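Local coordinates for surface-associated protein (Methylococcus capsulatus, PDB 2VOV) that binds copper at a mononuclear site that involves an oxidized tryptophan (kynurenine) and, as a secreted surface-associated protein, probably serves copper homeostasis in this methanotroph, at residues T54-P58 / G182-D187; K161-G166 / G248-Y254; G176-W180 / Q190-P194; K258-M262 / V299-W305. One frame throughout, in Å; residues are numbered along the deposited sequence.

Interaction 1: T54-P58 / G182-D187; sequences TFKNP and GTQDLD
Two irregular loops meet at the protein surface, burying 197 Å². Residues 54-58 run extended from the end of strand 49-54 to a cis peptide bond before Pro-58. Residues 182-187 fold into a type I beta turn from Thr-183 to Leu-186, closed by Leu-186 N to Thr-183 O (3.0 Å) and backed by Gly-182 N to Leu-186 O (2.9 Å). Gly-182 has phi/psi 98/-4, where a CB would jam against the preceding carbonyl, so glycine fits. The backbones come closest at Asn-57 and Gln-184, with CA atoms 5.8 Å apart.

One hydrogen bond links the segments directly: Asn-57, chi1 t, gives ND2 to Asp-187 OD2 (2.9 Å), Asp-187 being chi1 p. A water accepts from Asn-57 ND2 (3.1 Å) and donates to Gly-182 O (2.6 Å); the amide, able to donate twice, suits both tasks.

Phe-55, also chi1 t, adds van der Waals contact. Its ring edge meets Gly-182 O (CZ to O 3.5 Å), and CE1 lies 4.1 Å from Thr-183 CG2, while Asn-57 OD1 approaches Gln-184 CA (3.4 Å).

Within the turn, Gln-184 NE2 donates to Asp-185 OD1 (3.0 Å), while Gln-184 OE1 is hydrogen-bonded to His-203 NE2 and Ser-62 OG. Since His-203 binds copper and the Gln-184 side chain lies about 7 Å from the ion, Gln-184 is a probable second-shell residue, and the contact flanks the copper site.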
loop_
_atom_site.group_PDB
_atom_site.type_symbol
_atom_site.label_atom_id
_atom_site.label_comp_id
_atom_site.label_asym_id
_atom_site.label_seq_id
_atom_site.Cartn_x
_atom_site.Cartn_y
_atom_site.Cartn_z
ATOM N N THR A 54 -10.786 10.363 -10.362
ATOM C CA THR A 54 -11.163 11.750 -10.554
ATOM C C THR A 54 -11.054 12.490 -9.225
ATOM O O THR A 54 -11.689 12.113 -8.237
ATOM C CB THR A 54 -12.604 11.840 -11.081
ATOM O OG1 THR A 54 -12.732 11.019 -12.250
ATOM C CG2 THR A 54 -12.962 13.283 -11.401
ATOM N N PHE A 55 -10.253 13.548 -9.205
ATOM C CA PHE A 55 -10.075 14.338 -7.998
ATOM C C PHE A 55 -11.371 14.969 -7.505
ATOM O O PHE A 55 -12.113 15.582 -8.275
ATOM C CB PHE A 55 -9.029 15.428 -8.218
ATOM C CG PHE A 55 -8.915 16.395 -7.063
ATOM C CD1 PHE A 55 -8.261 16.018 -5.894
ATOM C CD2 PHE A 55 -9.457 17.674 -7.147
ATOM C CE1 PHE A 55 -8.154 16.896 -4.833
ATOM C CE2 PHE A 55 -9.360 18.565 -6.081
ATOM C CZ PHE A 55 -8.689 18.170 -4.926
ATOM N N LYS A 56 -11.632 14.813 -6.213
ATOM C CA LYS A 56 -12.765 15.436 -5.545
ATOM C C LYS A 56 -12.329 15.718 -4.113
ATOM O O LYS A 56 -11.791 14.838 -3.445
ATOM C CB LYS A 56 -13.974 14.498 -5.558
ATOM C CG LYS A 56 -15.306 15.144 -5.208
ATOM C CD LYS A 56 -16.459 14.171 -5.490
ATOM C CE LYS A 56 -17.815 14.737 -5.068
ATOM N NZ LYS A 56 -18.935 13.792 -5.372
ATOM N N ASN A 57 -12.533 16.946 -3.654
ATOM C CA ASN A 57 -12.211 17.319 -2.282
ATOM C C ASN A 57 -13.336 18.184 -1.716
ATOM O O ASN A 57 -13.626 19.244 -2.267
ATOM C CB ASN A 57 -10.894 18.095 -2.245
ATOM C CG ASN A 57 -10.525 18.550 -0.848
ATOM O OD1 ASN A 57 -10.711 17.813 0.114
ATOM N ND2 ASN A 57 -9.982 19.762 -0.730
ATOM N N PRO A 58 -13.978 17.743 -0.624
ATOM C CA PRO A 58 -13.724 16.494 0.092
ATOM C C PRO A 58 -14.127 15.289 -0.740
ATOM O O PRO A 58 -14.989 15.388 -1.607
ATOM C CB PRO A 58 -14.626 16.605 1.327
ATOM C CG PRO A 58 -15.678 17.562 0.946
ATOM C CD PRO A 58 -15.056 18.529 0.008
ATOM N N GLY A 182 -4.233 22.534 -2.705
ATOM C CA GLY A 182 -5.654 22.400 -3.036
ATOM C C GLY A 182 -6.196 21.004 -2.811
ATOM O O GLY A 182 -7.389 20.758 -2.954
ATOM N N THR A 183 -5.311 20.085 -2.440
ATOM C CA THR A 183 -5.703 18.714 -2.132
ATOM C C THR A 183 -6.188 18.633 -0.683
ATOM O O THR A 183 -6.119 19.615 0.045
ATOM C CB THR A 183 -4.553 17.722 -2.424
ATOM O OG1 THR A 183 -3.377 18.108 -1.690
ATOM C CG2 THR A 183 -4.242 17.701 -3.927
ATOM N N GLN A 184 -6.679 17.469 -0.259
ATOM C CA GLN A 184 -7.427 17.371 0.998
ATOM C C GLN A 184 -6.759 18.059 2.185
ATOM O O GLN A 184 -7.405 18.802 2.930
ATOM C CB GLN A 184 -7.668 15.908 1.384
ATOM C CG GLN A 184 -8.530 15.756 2.612
ATOM C CD GLN A 184 -8.606 14.328 3.103
ATOM O OE1 GLN A 184 -9.423 13.540 2.628
ATOM N NE2 GLN A 184 -7.742 13.982 4.054
ATOM N N ASP A 185 -5.473 17.784 2.369
ATOM C CA ASP A 185 -4.767 18.235 3.564
ATOM C C ASP A 185 -3.853 19.416 3.290
ATOM O O ASP A 185 -3.043 19.803 4.138
ATOM C CB ASP A 185 -3.999 17.056 4.163
ATOM C CG ASP A 185 -4.908 15.877 4.442
ATOM O OD1 ASP A 185 -5.916 16.080 5.166
ATOM O OD2 ASP A 185 -4.636 14.762 3.926
ATOM N N LEU A 186 -3.990 19.997 2.105
ATOM C CA LEU A 186 -3.142 21.108 1.698
ATOM C C LEU A 186 -3.981 22.228 1.081
ATOM O O LEU A 186 -3.547 22.872 0.140
ATOM C CB LEU A 186 -2.087 20.620 0.699
ATOM C CG LEU A 186 -1.214 19.457 1.188
ATOM C CD1 LEU A 186 -0.430 18.864 0.029
ATOM C CD2 LEU A 186 -0.281 19.903 2.308
ATOM N N ASP A 187 -5.181 22.431 1.622
ATOM C CA ASP A 187 -6.144 23.391 1.076
ATOM C C ASP A 187 -6.480 24.504 2.069
ATOM O O ASP A 187 -7.551 25.111 1.996
ATOM C CB ASP A 187 -7.428 22.671 0.645
ATOM C CG ASP A 187 -8.113 21.948 1.798
ATOM O OD1 ASP A 187 -7.560 21.941 2.920
ATOM O OD2 ASP A 187 -9.210 21.385 1.582
HETATM O O HOH W 1 -9.840 21.691 -3.142
#

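Interaction 2: K161-G166 / G248-Y254; sequences KGAHPG and GYDADKY. With CA (calcium ion), chain B.
Antiparallel strand ends give way to loops, their end-to-end directions 168° apart. Gly-166 and Tyr-249 form a non-hydrogen-bonded pair (CA to CA 3.7 Å), so close that a CB on Gly-166 would be crowded; Asp-250 N donates to Pro-165 O (2.9 Å). His-164, chi1 m, chi2 -65°, sends ND1 to Asp-250 OD2 (2.8 Å) and NE2 to Glu-301. Asp-250, chi1 t, divides its carboxylate: OD2 takes His-164 and Gly-278 N, OD1 binds calcium (2.4 Å) and accepts from Asp-252 N (3.3 Å), an Asx turn that brings Asp-252 (chi1 m) round, OD2 2.3 Å from the calcium. Tyr-254, chi1 m, donates OH to Ala-163 O (2.7 Å) and accepts weakly from Gly-162 N (3.2 Å). Its ring packs obliquely on that of His-164 (centroids 4.8 Å apart), and Lys-161 CB makes a CH-pi contact 3.7 Å from the Tyr-254 centroid. Asp-274, Thr-276, Ala-279 and water complete the site. The contact joins strands 165-172 and 239-250; strand 290-302 flanks 165-172, and Leu-260 of strand 259-260 touches His-164 and Tyr-249.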
loop_
_atom_site.group_PDB
_atom_site.type_symbol
_atom_site.label_atom_id
_atom_site.label_comp_id
_atom_site.label_asym_id
_atom_site.label_seq_id
_atom_site.Cartn_x
_atom_site.Cartn_y
_atom_site.Cartn_z
ATOM N N LYS A 161 -0.346 -15.377 16.374
ATOM C CA LYS A 161 -0.741 -15.551 14.975
ATOM C C LYS A 161 -1.736 -14.472 14.555
ATOM O O LYS A 161 -2.611 -14.088 15.330
ATOM C CB LYS A 161 -1.373 -16.924 14.758
ATOM C CG LYS A 161 -0.531 -18.097 15.225
ATOM C CD LYS A 161 -1.286 -19.415 14.996
ATOM C CE LYS A 161 -0.389 -20.646 15.186
ATOM N NZ LYS A 161 0.071 -20.759 16.590
ATOM N N GLY A 162 -1.600 -13.980 13.325
ATOM C CA GLY A 162 -2.556 -13.013 12.798
ATOM C C GLY A 162 -2.069 -12.333 11.538
ATOM O O GLY A 162 -2.840 -12.114 10.601
ATOM N N ALA A 163 -0.790 -11.974 11.526
ATOM C CA ALA A 163 -0.212 -11.277 10.387
ATOM C C ALA A 163 -0.117 -12.167 9.154
ATOM O O ALA A 163 0.281 -13.326 9.234
ATOM C CB ALA A 163 1.179 -10.752 10.749
ATOM N N HIS A 164 -0.488 -11.585 8.019
ATOM C CA HIS A 164 -0.154 -12.094 6.695
ATOM C C HIS A 164 0.160 -10.841 5.892
ATOM O O HIS A 164 -0.710 -10.297 5.200
ATOM C CB HIS A 164 -1.328 -12.826 6.032
ATOM C CG HIS A 164 -1.623 -14.176 6.614
ATOM N ND1 HIS A 164 -0.738 -15.234 6.548
ATOM C CD2 HIS A 164 -2.738 -14.655 7.218
ATOM C CE1 HIS A 164 -1.285 -16.296 7.115
ATOM N NE2 HIS A 164 -2.496 -15.971 7.533
ATOM N N PRO A 165 1.391 -10.335 6.021
ATOM C CA PRO A 165 1.661 -9.027 5.436
ATOM C C PRO A 165 1.648 -9.052 3.916
ATOM O O PRO A 165 2.010 -10.055 3.297
ATOM C CB PRO A 165 3.070 -8.690 5.933
ATOM C CG PRO A 165 3.437 -9.719 6.929
ATOM C CD PRO A 165 2.544 -10.890 6.751
ATOM N N GLY A 166 1.236 -7.933 3.335
ATOM C CA GLY A 166 1.307 -7.698 1.897
ATOM C C GLY A 166 1.891 -6.318 1.631
ATOM O O GLY A 166 1.941 -5.470 2.530
ATOM N N GLY A 248 2.709 -8.017 -3.546
ATOM C CA GLY A 248 2.693 -9.416 -3.144
ATOM C C GLY A 248 2.180 -9.527 -1.731
ATOM O O GLY A 248 2.130 -8.537 -1.000
ATOM N N TYR A 249 1.805 -10.735 -1.326
ATOM C CA TYR A 249 1.355 -10.950 0.055
ATOM C C TYR A 249 1.725 -12.358 0.529
ATOM O O TYR A 249 1.875 -13.290 -0.265
ATOM C CB TYR A 249 -0.161 -10.709 0.210
ATOM C CG TYR A 249 -0.978 -11.751 -0.514
ATOM C CD1 TYR A 249 -1.448 -12.873 0.145
ATOM C CD2 TYR A 249 -1.254 -11.616 -1.869
ATOM C CE1 TYR A 249 -2.164 -13.832 -0.525
ATOM C CE2 TYR A 249 -1.961 -12.586 -2.557
ATOM C CZ TYR A 249 -2.419 -13.684 -1.875
ATOM O OH TYR A 249 -3.135 -14.656 -2.548
ATOM N N ASP A 250 1.844 -12.501 1.841
ATOM C CA ASP A 250 2.110 -13.785 2.470
ATOM C C ASP A 250 0.889 -14.679 2.327
ATOM O O ASP A 250 -0.142 -14.425 2.930
ATOM C CB ASP A 250 2.394 -13.561 3.955
ATOM C CG ASP A 250 2.449 -14.854 4.753
ATOM O OD1 ASP A 250 2.998 -15.849 4.236
ATOM O OD2 ASP A 250 1.933 -14.880 5.883
ATOM N N ALA A 251 1.021 -15.740 1.538
ATOM C CA ALA A 251 -0.101 -16.642 1.268
ATOM C C ALA A 251 -0.011 -17.948 2.065
ATOM O O ALA A 251 -0.824 -18.848 1.871
ATOM C CB ALA A 251 -0.185 -16.931 -0.232
ATOM N N ASP A 252 0.973 -18.051 2.954
ATOM C CA ASP A 252 1.135 -19.260 3.767
ATOM C C ASP A 252 0.208 -19.198 4.959
ATOM O O ASP A 252 0.365 -18.342 5.831
ATOM C CB ASP A 252 2.578 -19.388 4.245
ATOM C CG ASP A 252 3.544 -19.486 3.108
ATOM O OD1 ASP A 252 3.499 -20.505 2.396
ATOM O OD2 ASP A 252 4.338 -18.550 2.907
ATOM N N LYS A 253 -0.774 -20.089 4.995
ATOM C CA LYS A 253 -1.779 -20.054 6.044
ATOM C C LYS A 253 -1.256 -20.631 7.347
ATOM O O LYS A 253 -0.428 -21.548 7.347
ATOM C CB LYS A 253 -3.010 -20.829 5.596
ATOM C CG LYS A 253 -3.804 -20.096 4.536
ATOM C CD LYS A 253 -5.057 -20.852 4.189
ATOM C CE LYS A 253 -4.697 -22.173 3.559
ATOM N NZ LYS A 253 -5.903 -22.807 2.944
ATOM N N TYR A 254 -1.736 -20.094 8.461
ATOM C CA TYR A 254 -1.434 -20.685 9.760
ATOM C C TYR A 254 -2.105 -22.044 9.907
ATOM O O TYR A 254 -1.536 -22.951 10.517
ATOM C CB TYR A 254 -1.910 -19.780 10.893
ATOM C CG TYR A 254 -1.161 -18.466 11.009
ATOM C CD1 TYR A 254 0.066 -18.399 11.670
ATOM C CD2 TYR A 254 -1.701 -17.285 10.482
ATOM C CE1 TYR A 254 0.738 -17.198 11.805
ATOM C CE2 TYR A 254 -1.029 -16.077 10.616
ATOM C CZ TYR A 254 0.193 -16.049 11.261
ATOM O OH TYR A 254 0.863 -14.855 11.397
HETATM CA CA CA B . 5.201 -16.693 4.022
HETATM O O HOH W 2 5.408 -15.793 1.866
#

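Interaction 3: G176-W180 / Q190-P194; sequences GPLFW and QTALP
Both segments lack regular structure and belong to the long connection between strands 165-172 and 197-199; residues 190-194 are extended apart from a bend at Thr-191, and Phe-179 and Leu-193 come closest (CA to CA 5.6 Å). Gln-190 comes first: its carbonyl O meets the edge of the Phe-179 ring (chi1 t, chi2 77°; 3.2 Å to CZ), while its OE1 is hydrogen-bonded to Glu-188 N. At Thr-191 and Ala-192 the side chains point away, and Thr-191 C (3.5 Å from Phe-179 CZ) and Ala-192 N lie over one face of that ring; Ala-192 C makes a separate contact with Phe-179 CD1 (3.4 Å). Leu-193, chi1 m and chi2 t, fills the gap beside the ring: CD1 touches Pro-177 CB (3.5 Å), and CG lies 4.1 Å from Phe-179 CB. Leu-186, which ends the turn of residues 183-186, touches both Phe-179 and Leu-193. What results is a small apolar cluster closing a long surface loop, the Phe-179 ring stacked flat on the Thr-191–Ala-192 peptide.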
loop_
_atom_site.group_PDB
_atom_site.type_symbol
_atom_site.label_atom_id
_atom_site.label_comp_id
_atom_site.label_asym_id
_atom_site.label_seq_id
_atom_site.Cartn_x
_atom_site.Cartn_y
_atom_site.Cartn_z
ATOM N N GLY A 176 10.641 12.870 -5.396
ATOM C CA GLY A 176 10.583 13.186 -3.983
ATOM C C GLY A 176 9.145 13.437 -3.604
ATOM O O GLY A 176 8.255 13.296 -4.444
ATOM N N PRO A 177 8.903 13.819 -2.343
ATOM C CA PRO A 177 7.552 14.110 -1.878
ATOM C C PRO A 177 6.882 15.142 -2.782
ATOM O O PRO A 177 7.522 16.105 -3.248
ATOM C CB PRO A 177 7.771 14.677 -0.473
ATOM C CG PRO A 177 9.069 14.063 -0.025
ATOM C CD PRO A 177 9.910 13.988 -1.277
ATOM N N LEU A 178 5.591 14.934 -3.025
ATOM C CA LEU A 178 4.845 15.746 -3.970
ATOM C C LEU A 178 3.848 16.628 -3.228
ATOM O O LEU A 178 2.792 16.171 -2.792
ATOM C CB LEU A 178 4.137 14.827 -4.964
ATOM C CG LEU A 178 3.263 15.485 -6.038
ATOM C CD1 LEU A 178 4.057 16.527 -6.816
ATOM C CD2 LEU A 178 2.703 14.418 -6.970
ATOM N N PHE A 179 4.197 17.904 -3.070
ATOM C CA PHE A 179 3.275 18.876 -2.523
ATOM C C PHE A 179 2.307 19.285 -3.630
ATOM O O PHE A 179 2.734 19.624 -4.731
ATOM C CB PHE A 179 4.042 20.099 -2.009
ATOM C CG PHE A 179 3.147 21.261 -1.634
ATOM C CD1 PHE A 179 2.447 21.247 -0.442
ATOM C CD2 PHE A 179 2.983 22.357 -2.488
ATOM C CE1 PHE A 179 1.613 22.302 -0.090
ATOM C CE2 PHE A 179 2.142 23.417 -2.141
ATOM C CZ PHE A 179 1.457 23.386 -0.954
ATOM N N TRP A 180 1.011 19.211 -3.348
ATOM C CA TRP A 180 -0.008 19.621 -4.327
ATOM C C TRP A 180 -1.059 20.503 -3.653
ATOM O O TRP A 180 -1.942 20.009 -2.959
ATOM C CB TRP A 180 -0.659 18.403 -5.014
ATOM C CG TRP A 180 -1.211 18.762 -6.365
ATOM C CD1 TRP A 180 -2.201 19.674 -6.637
ATOM C CD2 TRP A 180 -0.773 18.253 -7.633
ATOM N NE1 TRP A 180 -2.416 19.751 -7.991
ATOM C CE2 TRP A 180 -1.555 18.894 -8.632
ATOM C CE3 TRP A 180 0.193 17.317 -8.025
ATOM C CZ2 TRP A 180 -1.386 18.628 -9.993
ATOM C CZ3 TRP A 180 0.363 17.059 -9.373
ATOM C CH2 TRP A 180 -0.428 17.712 -10.348
ATOM N N GLN A 190 -1.370 26.082 3.054
ATOM C CA GLN A 190 -0.056 25.460 3.196
ATOM C C GLN A 190 0.812 25.738 1.979
ATOM O O GLN A 190 0.321 25.806 0.853
ATOM C CB GLN A 190 -0.171 23.945 3.395
ATOM C CG GLN A 190 -0.799 23.528 4.708
ATOM C CD GLN A 190 -2.321 23.399 4.621
ATOM O OE1 GLN A 190 -2.948 23.890 3.668
ATOM N NE2 GLN A 190 -2.925 22.758 5.631
ATOM N N THR A 191 2.108 25.895 2.222
ATOM C CA THR A 191 3.071 26.160 1.168
ATOM C C THR A 191 3.997 24.962 0.955
ATOM O O THR A 191 4.744 24.907 -0.023
ATOM C CB THR A 191 3.921 27.410 1.498
ATOM O OG1 THR A 191 4.533 27.250 2.788
ATOM C CG2 THR A 191 3.041 28.669 1.506
ATOM N N ALA A 192 3.943 24.009 1.882
ATOM C CA ALA A 192 4.742 22.794 1.799
ATOM C C ALA A 192 4.012 21.659 2.510
ATOM O O ALA A 192 3.062 21.884 3.254
ATOM C CB ALA A 192 6.124 23.012 2.424
ATOM N N LEU A 193 4.460 20.431 2.267
ATOM C CA LEU A 193 3.964 19.296 3.024
ATOM C C LEU A 193 4.365 19.407 4.479
ATOM O O LEU A 193 5.412 19.978 4.791
ATOM C CB LEU A 193 4.555 17.999 2.477
ATOM C CG LEU A 193 3.977 17.491 1.157
ATOM C CD1 LEU A 193 4.975 16.585 0.465
ATOM C CD2 LEU A 193 2.629 16.817 1.364
ATOM N N PRO A 194 3.544 18.845 5.373
ATOM C CA PRO A 194 4.019 18.737 6.746
ATOM C C PRO A 194 5.225 17.801 6.779
ATOM O O PRO A 194 5.429 17.015 5.849
ATOM C CB PRO A 194 2.828 18.141 7.506
ATOM C CG PRO A 194 1.880 17.648 6.490
ATOM C CD PRO A 194 2.195 18.285 5.173
#

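Interaction 4: K258-M262 / V299-W305; sequences KKLIM and VLEVDDW
Short strand 259-260 lies antiparallel to the end of strand 290-302. Lys-259 and Val-302 form the hydrogen-bonded pair (Lys-259 N to Val-302 O 2.8 Å, Val-302 N to Lys-259 O 2.9 Å), Leu-260 and Glu-301 the non-hydrogen-bonded one (CA to CA 4.4 Å); Ile-261 N reaches Leu-300 O (2.8 Å). The main bump is Ile-261, chi1 m: CG1 stands 3.7 Å from the centroid of the five-membered Trp-305 ring, a CH-pi contact, and CD1 enters a hollow beside Leu-300 CD2 (3.9 Å) and Val-302 CG1 (4.1 Å). Asp-303 and Asp-304 face Thr-316, a classic beta bulge at the junction of strands 290-302 and 304-307, after which the broad Trp-305 indole, chi1 p, covers Ile-261. A water joins Leu-260 O (2.8 Å) to Trp-305 NE1 (2.9 Å). On the other side, Val-299 meets Leu-260 (CG1 to CB 3.9 Å) and Met-262 (CG2 to CE 3.9 Å). Long lysines form salt bridges, Lys-258 NZ to Asp-303 OD1 (2.8 Å) and Lys-259 NZ to Asp-304 OD1 (3.2 Å).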
loop_
_atom_site.group_PDB
_atom_site.type_symbol
_atom_site.label_atom_id
_atom_site.label_comp_id
_atom_site.label_asym_id
_atom_site.label_seq_id
_atom_site.Cartn_x
_atom_site.Cartn_y
_atom_site.Cartn_z
ATOM N N LYS A 258 -8.210 -23.334 6.731
ATOM C CA LYS A 258 -8.795 -21.996 6.688
ATOM C C LYS A 258 -8.656 -21.373 5.304
ATOM O O LYS A 258 -8.208 -22.025 4.353
ATOM C CB LYS A 258 -8.183 -21.112 7.787
ATOM C CG LYS A 258 -8.589 -21.564 9.190
ATOM C CD LYS A 258 -8.042 -20.624 10.260
ATOM C CE LYS A 258 -8.350 -21.128 11.656
ATOM N NZ LYS A 258 -9.754 -20.910 12.058
ATOM N N LYS A 259 -9.065 -20.115 5.189
ATOM C CA LYS A 259 -8.957 -19.403 3.928
ATOM C C LYS A 259 -8.532 -17.969 4.213
ATOM O O LYS A 259 -8.673 -17.477 5.334
ATOM C CB LYS A 259 -10.292 -19.429 3.181
ATOM C CG LYS A 259 -11.405 -18.670 3.867
ATOM C CD LYS A 259 -12.729 -18.798 3.096
ATOM C CE LYS A 259 -13.323 -20.173 3.201
ATOM N NZ LYS A 259 -14.686 -20.239 2.578
ATOM N N LEU A 260 -8.014 -17.309 3.186
ATOM C CA LEU A 260 -7.616 -15.915 3.308
ATOM C C LEU A 260 -8.713 -15.025 2.743
ATOM O O LEU A 260 -9.355 -15.380 1.748
ATOM C CB LEU A 260 -6.307 -15.669 2.554
ATOM C CG LEU A 260 -5.076 -16.442 3.039
ATOM C CD1 LEU A 260 -3.811 -16.029 2.272
ATOM C CD2 LEU A 260 -4.887 -16.275 4.546
ATOM N N ILE A 261 -8.930 -13.878 3.376
ATOM C CA ILE A 261 -9.785 -12.860 2.779
ATOM C C ILE A 261 -8.997 -12.235 1.636
ATOM O O ILE A 261 -8.145 -11.354 1.837
ATOM C CB ILE A 261 -10.254 -11.830 3.807
ATOM C CG1 ILE A 261 -11.007 -12.540 4.942
ATOM C CG2 ILE A 261 -11.135 -10.781 3.134
ATOM C CD1 ILE A 261 -11.721 -11.619 5.914
ATOM N N MET A 262 -9.265 -12.743 0.434
ATOM C CA MET A 262 -8.433 -12.500 -0.729
ATOM C C MET A 262 -9.259 -12.879 -1.956
ATOM O O MET A 262 -10.118 -13.758 -1.879
ATOM C CB MET A 262 -7.165 -13.370 -0.631
ATOM C CG MET A 262 -6.232 -13.333 -1.847
ATOM S SD MET A 262 -5.757 -11.674 -2.401
ATOM C CE MET A 262 -5.073 -10.961 -0.897
ATOM N N VAL A 299 -3.447 -9.197 5.326
ATOM C CA VAL A 299 -4.478 -10.114 4.829
ATOM C C VAL A 299 -4.938 -11.017 5.983
ATOM O O VAL A 299 -4.117 -11.625 6.678
ATOM C CB VAL A 299 -3.918 -10.969 3.675
ATOM C CG1 VAL A 299 -4.943 -12.021 3.210
ATOM C CG2 VAL A 299 -3.466 -10.076 2.497
ATOM N N LEU A 300 -6.253 -11.103 6.188
ATOM C CA LEU A 300 -6.787 -11.858 7.318
ATOM C C LEU A 300 -7.114 -13.304 6.942
ATOM O O LEU A 300 -7.657 -13.568 5.872
ATOM C CB LEU A 300 -8.053 -11.172 7.859
ATOM C CG LEU A 300 -8.673 -11.799 9.111
ATOM C CD1 LEU A 300 -7.741 -11.685 10.323
ATOM C CD2 LEU A 300 -10.028 -11.188 9.402
ATOM N N GLU A 301 -6.792 -14.228 7.848
ATOM C CA GLU A 301 -7.123 -15.652 7.706
ATOM C C GLU A 301 -8.314 -15.984 8.601
ATOM O O GLU A 301 -8.385 -15.535 9.752
ATOM C CB GLU A 301 -5.922 -16.517 8.115
ATOM C CG GLU A 301 -6.138 -18.029 8.005
ATOM C CD GLU A 301 -4.871 -18.798 8.303
ATOM O OE1 GLU A 301 -3.764 -18.225 8.123
ATOM O OE2 GLU A 301 -4.983 -19.976 8.720
ATOM N N VAL A 302 -9.244 -16.781 8.067
ATOM C CA VAL A 302 -10.522 -17.072 8.716
ATOM C C VAL A 302 -10.996 -18.477 8.341
ATOM O O VAL A 302 -10.531 -19.046 7.357
ATOM C CB VAL A 302 -11.620 -16.084 8.252
ATOM C CG1 VAL A 302 -11.275 -14.659 8.649
ATOM C CG2 VAL A 302 -11.822 -16.158 6.733
ATOM N N ASP A 303 -11.927 -19.030 9.115
ATOM C CA ASP A 303 -12.652 -20.212 8.636
ATOM C C ASP A 303 -13.533 -19.832 7.451
ATOM O O ASP A 303 -13.596 -20.541 6.449
ATOM C CB ASP A 303 -13.541 -20.779 9.736
ATOM C CG ASP A 303 -12.766 -21.567 10.778
ATOM O OD1 ASP A 303 -11.682 -22.112 10.450
ATOM O OD2 ASP A 303 -13.264 -21.637 11.926
ATOM N N ASP A 304 -14.216 -18.701 7.590
ATOM C CA ASP A 304 -15.117 -18.213 6.553
ATOM C C ASP A 304 -15.328 -16.718 6.719
ATOM O O ASP A 304 -15.121 -16.168 7.801
ATOM C CB ASP A 304 -16.460 -18.953 6.626
ATOM C CG ASP A 304 -17.346 -18.701 5.415
ATOM O OD1 ASP A 304 -16.791 -18.558 4.303
ATOM O OD2 ASP A 304 -18.584 -18.656 5.608
ATOM N N TRP A 305 -15.743 -16.063 5.636
ATOM C CA TRP A 305 -16.068 -14.648 5.676
ATOM C C TRP A 305 -17.148 -14.362 4.654
ATOM O O TRP A 305 -17.317 -15.121 3.705
ATOM C CB TRP A 305 -14.835 -13.791 5.391
ATOM C CG TRP A 305 -14.215 -13.976 4.024
ATOM C CD1 TRP A 305 -13.456 -15.026 3.598
ATOM C CD2 TRP A 305 -14.284 -13.060 2.917
ATOM N NE1 TRP A 305 -13.040 -14.826 2.297
ATOM C CE2 TRP A 305 -13.538 -13.625 1.855
ATOM C CE3 TRP A 305 -14.904 -11.818 2.721
ATOM C CZ2 TRP A 305 -13.397 -12.987 0.612
ATOM C CZ3 TRP A 305 -14.759 -11.181 1.481
ATOM C CH2 TRP A 305 -14.009 -11.776 0.449
HETATM O O HOH W 3 -11.528 -16.641 0.622
HETATM O O HOH W 4 -7.711 -9.530 4.024
#

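The four contacts form two pairs on opposite sides of the chain's centre. Interactions 1 and 3 have centres about 13 Å apart, and residues 182-187 of interaction 1 belong to the same long loop as both segments of interaction 3: Leu-186 puts CD1 3.8 Å from Phe-179 CD1 and 3.5 Å from Trp-180 O. Interactions 2 and 4, about 10 Å between centres, reach the same sheet and meet at Glu-301, whose OE1 lies 2.7 Å from His-164 NE2 and 2.8 Å from Tyr-254 N, both probable hydrogen bonds. The metals divide likewise: interaction 2 supplies two calcium ligands, whereas interaction 1 approaches copper through Gln-184. Centres of interactions 1 and 2 are about 34 Å apart.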